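Local coordinates for Oxidored_FMN domain-containing protein ([Pseudomonas] geniculata N1, PDB 6L6J) that probably oxidises the amine 6-hydroxypseudooxynicotine, using FMN and a [4Fe-4S] cluster as cofactors, at residues A136-T139 and Q143-A146; V523-E528 and Y532-V537. All blocks are in the same frame, centred on the assembly; numbering follows the deposited sequence.

Contact 1. Residues A136-T139 and Q143-A146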
# COMPACT_ATOMS: atom_id res chain seq x y z
N ALA A 136 -21.80 9.52 -17.86
CA ALA A 136 -22.68 8.48 -17.26
C ALA A 136 -22.27 7.11 -17.79
O ALA A 136 -21.87 7.02 -18.96
CB ALA A 136 -24.13 8.77 -17.57
N ALA A 137 -22.35 6.08 -16.94
CA ALA A 137 -22.27 4.65 -17.29
C ALA A 137 -23.59 4.25 -17.96
O ALA A 137 -24.61 4.26 -17.26
CB ALA A 137 -21.98 3.84 -16.05
N ARG A 138 -23.58 3.88 -19.24
CA ARG A 138 -24.84 3.73 -20.04
C ARG A 138 -25.47 2.35 -19.78
O ARG A 138 -24.73 1.40 -19.60
CB ARG A 138 -24.60 4.00 -21.54
CG ARG A 138 -23.97 2.85 -22.31
CD ARG A 138 -23.47 3.28 -23.67
NE ARG A 138 -22.78 2.21 -24.37
CZ ARG A 138 -23.38 1.14 -24.92
NH1 ARG A 138 -24.69 0.99 -24.86
NH2 ARG A 138 -22.64 0.22 -25.51
N THR A 139 -26.80 2.27 -19.72
CA THR A 139 -27.61 1.02 -19.75
C THR A 139 -27.24 0.27 -21.03
O THR A 139 -27.25 0.93 -22.08
CB THR A 139 -29.12 1.31 -19.72
OG1 THR A 139 -29.47 2.09 -18.57
CG2 THR A 139 -29.96 0.04 -19.74
N GLN A 143 -27.42 -6.69 -27.50
CA GLN A 143 -26.34 -6.69 -28.52
C GLN A 143 -25.02 -6.20 -27.89
O GLN A 143 -23.97 -6.72 -28.24
CB GLN A 143 -26.75 -5.83 -29.73
CG GLN A 143 -25.78 -5.91 -30.91
CD GLN A 143 -25.50 -7.31 -31.40
OE1 GLN A 143 -26.37 -8.02 -31.91
NE2 GLN A 143 -24.25 -7.75 -31.25
N ASP A 144 -25.08 -5.24 -26.97
CA ASP A 144 -23.89 -4.75 -26.22
C ASP A 144 -23.35 -5.90 -25.34
O ASP A 144 -22.13 -6.01 -25.22
CB ASP A 144 -24.23 -3.52 -25.37
CG ASP A 144 -24.53 -2.28 -26.18
OD1 ASP A 144 -23.70 -1.91 -27.00
OD2 ASP A 144 -25.60 -1.67 -25.95
N ILE A 145 -24.24 -6.71 -24.74
CA ILE A 145 -23.88 -7.89 -23.90
C ILE A 145 -23.16 -8.95 -24.76
O ILE A 145 -22.12 -9.50 -24.30
CB ILE A 145 -25.12 -8.47 -23.18
CG1 ILE A 145 -25.68 -7.48 -22.16
CG2 ILE A 145 -24.80 -9.82 -22.54
CD1 ILE A 145 -26.59 -8.08 -21.14
N ALA A 146 -23.69 -9.24 -25.96
CA ALA A 146 -23.05 -10.16 -26.93
C ALA A 146 -21.65 -9.65 -27.26
O ALA A 146 -20.75 -10.48 -27.29
CB ALA A 146 -23.89 -10.30 -28.18
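R138 grips D144 end-on through NH1 and NH2 in a two-pronged salt bridge, and that bridge is the whole of the contact. NH2 of R138 lies 2.8 Å from OD1 of D144, and NH1 of R138 lies 3.0 Å from OD2 of D144. Both bonds are nearly straight, at 167° and 166°, and both acceptors stay close to the guanidinium plane. The carboxylate, however, is turned 68° from that plane, so the two N-H groups reach its oxygens from above. R138 spans the distance because its chain is extended from CG to NE, while CB of D144 points toward the strand. Beyond this pair the fit is loose: the segments bury just 86 Å² between them, and neither partner is fully buried. An alanine in place of R138 would remove both bonds and is likely to leave the D144 carboxylate without its cationic mate. D144 OD2 also takes a hydrogen bond from the backbone N of D141, the residue just before helix 142-162. R138 also touches H119 and L121, and its strand 138-139 runs parallel to strand 121-122, so the bridge ties this small two-stranded sheet to helix 142-162 on the periphery of the TIM barrel.

Contact 2. Residues V523-E528 and Y532-V537; sequences VIVYDE and YMAAVV
V525 and V537 approach each other at a slant and meet methyl to methyl, CG1 of V525 against CG2 of V537. The valine on the strand carries CG1 anti to its backbone N (chi1 -172°), which directs that methyl at the helix. There CG1 of V525 also lies against A534, 3.6 Å from its carbonyl O and 3.9 Å from its CB.

One turn back along the helix, A534 offers its CB to D527, and the CB atoms of A534 and D527 are 3.6 Å apart. D527 and A534 have the nearest CA atoms across the two segments, 5.7 Å apart, consistent with a small alanine at the point of closest approach. The carboxylate of D527 also lies against that methyl, its CG 3.6 Å from the CB of A534. D527 OD1 reaches a water at 2.8 Å, and the same water accepts from the backbone N of A534 at 2.9 Å. OD1 also takes the backbone N atoms of D529 and Y530, while OD2 is hydrogen-bonded to Y550 OH on strand 547-552.

Strand 523-527 and helix 533-537 run nearly antiparallel, 167° between their directions, as the first strand and helix of a beta-alpha-beta unit in the OYE-like second alpha/beta domain. The chemistry is thus divided: methyl groups make the contact around V525 and V537, while toward the strand's C-terminal end a buried carboxylate, gripped by several donors, holds the turn and, through a water, probably links the strand end to the backbone N of A534.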
# COMPACT_ATOMS: atom_id res chain seq x y z
N VAL A 523 -10.77 19.02 24.12
CA VAL A 523 -9.53 19.33 23.36
C VAL A 523 -9.87 19.37 21.87
O VAL A 523 -10.61 18.46 21.38
CB VAL A 523 -8.39 18.35 23.69
CG1 VAL A 523 -8.85 16.91 23.64
CG2 VAL A 523 -7.18 18.55 22.79
N ILE A 524 -9.39 20.42 21.21
CA ILE A 524 -9.44 20.60 19.73
C ILE A 524 -8.11 20.16 19.13
O ILE A 524 -7.04 20.70 19.56
CB ILE A 524 -9.78 22.05 19.34
CG1 ILE A 524 -11.29 22.31 19.48
CG2 ILE A 524 -9.29 22.34 17.93
CD1 ILE A 524 -11.68 23.76 19.34
N VAL A 525 -8.16 19.21 18.20
CA VAL A 525 -6.99 18.80 17.37
C VAL A 525 -7.21 19.43 16.01
O VAL A 525 -8.26 19.15 15.42
CB VAL A 525 -6.81 17.27 17.28
CG1 VAL A 525 -5.52 16.90 16.60
CG2 VAL A 525 -6.88 16.63 18.65
N TYR A 526 -6.30 20.31 15.61
CA TYR A 526 -6.37 21.08 14.34
C TYR A 526 -5.41 20.43 13.36
O TYR A 526 -4.19 20.34 13.67
CB TYR A 526 -6.06 22.55 14.61
CG TYR A 526 -6.28 23.49 13.44
CD1 TYR A 526 -7.46 23.48 12.71
CD2 TYR A 526 -5.32 24.44 13.12
CE1 TYR A 526 -7.65 24.38 11.67
CE2 TYR A 526 -5.51 25.34 12.09
CZ TYR A 526 -6.68 25.30 11.36
OH TYR A 526 -6.84 26.19 10.34
N ASP A 527 -5.96 19.91 12.27
CA ASP A 527 -5.23 19.14 11.23
C ASP A 527 -5.04 20.03 9.99
O ASP A 527 -6.03 20.25 9.27
CB ASP A 527 -5.97 17.85 10.89
CG ASP A 527 -5.21 16.98 9.92
OD1 ASP A 527 -3.99 17.24 9.76
OD2 ASP A 527 -5.84 16.06 9.34
N GLU A 528 -3.81 20.52 9.81
CA GLU A 528 -3.30 21.16 8.57
C GLU A 528 -2.18 20.29 7.95
O GLU A 528 -1.44 20.80 7.10
CB GLU A 528 -2.74 22.55 8.90
CG GLU A 528 -3.81 23.61 9.01
CD GLU A 528 -4.03 24.39 7.72
OE1 GLU A 528 -3.09 25.09 7.31
OE2 GLU A 528 -5.12 24.28 7.14
N TYR A 532 -2.03 11.06 9.00
CA TYR A 532 -2.44 10.23 10.17
C TYR A 532 -2.15 10.91 11.51
O TYR A 532 -2.79 10.54 12.49
CB TYR A 532 -1.67 8.91 10.13
CG TYR A 532 -0.17 9.07 10.24
CD1 TYR A 532 0.61 9.25 9.12
CD2 TYR A 532 0.47 9.03 11.47
CE1 TYR A 532 1.99 9.36 9.19
CE2 TYR A 532 1.84 9.15 11.57
CZ TYR A 532 2.61 9.32 10.43
OH TYR A 532 3.97 9.43 10.53
N MET A 533 -1.19 11.83 11.59
CA MET A 533 -0.66 12.30 12.90
C MET A 533 -1.77 12.93 13.75
O MET A 533 -1.78 12.72 14.97
CB MET A 533 0.47 13.30 12.75
CG MET A 533 1.03 13.79 14.08
SD MET A 533 1.47 12.45 15.25
CE MET A 533 3.15 12.09 14.74
N ALA A 534 -2.67 13.69 13.15
CA ALA A 534 -3.74 14.38 13.90
C ALA A 534 -4.82 13.37 14.29
O ALA A 534 -5.34 13.50 15.42
CB ALA A 534 -4.29 15.54 13.11
N ALA A 535 -5.17 12.43 13.40
CA ALA A 535 -6.23 11.43 13.68
C ALA A 535 -5.71 10.52 14.80
O ALA A 535 -6.51 10.08 15.66
CB ALA A 535 -6.61 10.62 12.46
N VAL A 536 -4.41 10.28 14.80
CA VAL A 536 -3.78 9.37 15.79
C VAL A 536 -3.77 10.07 17.16
O VAL A 536 -4.04 9.38 18.16
CB VAL A 536 -2.38 8.89 15.32
CG1 VAL A 536 -1.65 8.08 16.36
CG2 VAL A 536 -2.50 8.08 14.04
N VAL A 537 -3.51 11.37 17.23
CA VAL A 537 -3.44 12.08 18.54
C VAL A 537 -4.86 12.12 19.09
O VAL A 537 -5.04 11.77 20.26
CB VAL A 537 -2.76 13.47 18.50
CG1 VAL A 537 -1.35 13.40 17.95
CG2 VAL A 537 -3.53 14.49 17.74
O HOH W 1 -2.69 14.90 10.46

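The two contacts lie in different parts of the chain, their centres about 46 Å apart and their nearest atoms about 32 Å, and they share no element. Contact 1 is a surface contact in the FMN-oxidoreductase part, joining a short strand to a helix of the TIM barrel through a salt bridge made of two hydrogen bonds. Contact 2 is buried in the OYE-like alpha/beta domain, where all four touching residues are enclosed and methyl groups do most of the touching. Each has an acidic side chain that receives backbone N-H groups, but in contact 1 the aspartate faces an arginine directly, whereas in contact 2 its link to the helix backbone runs through a water.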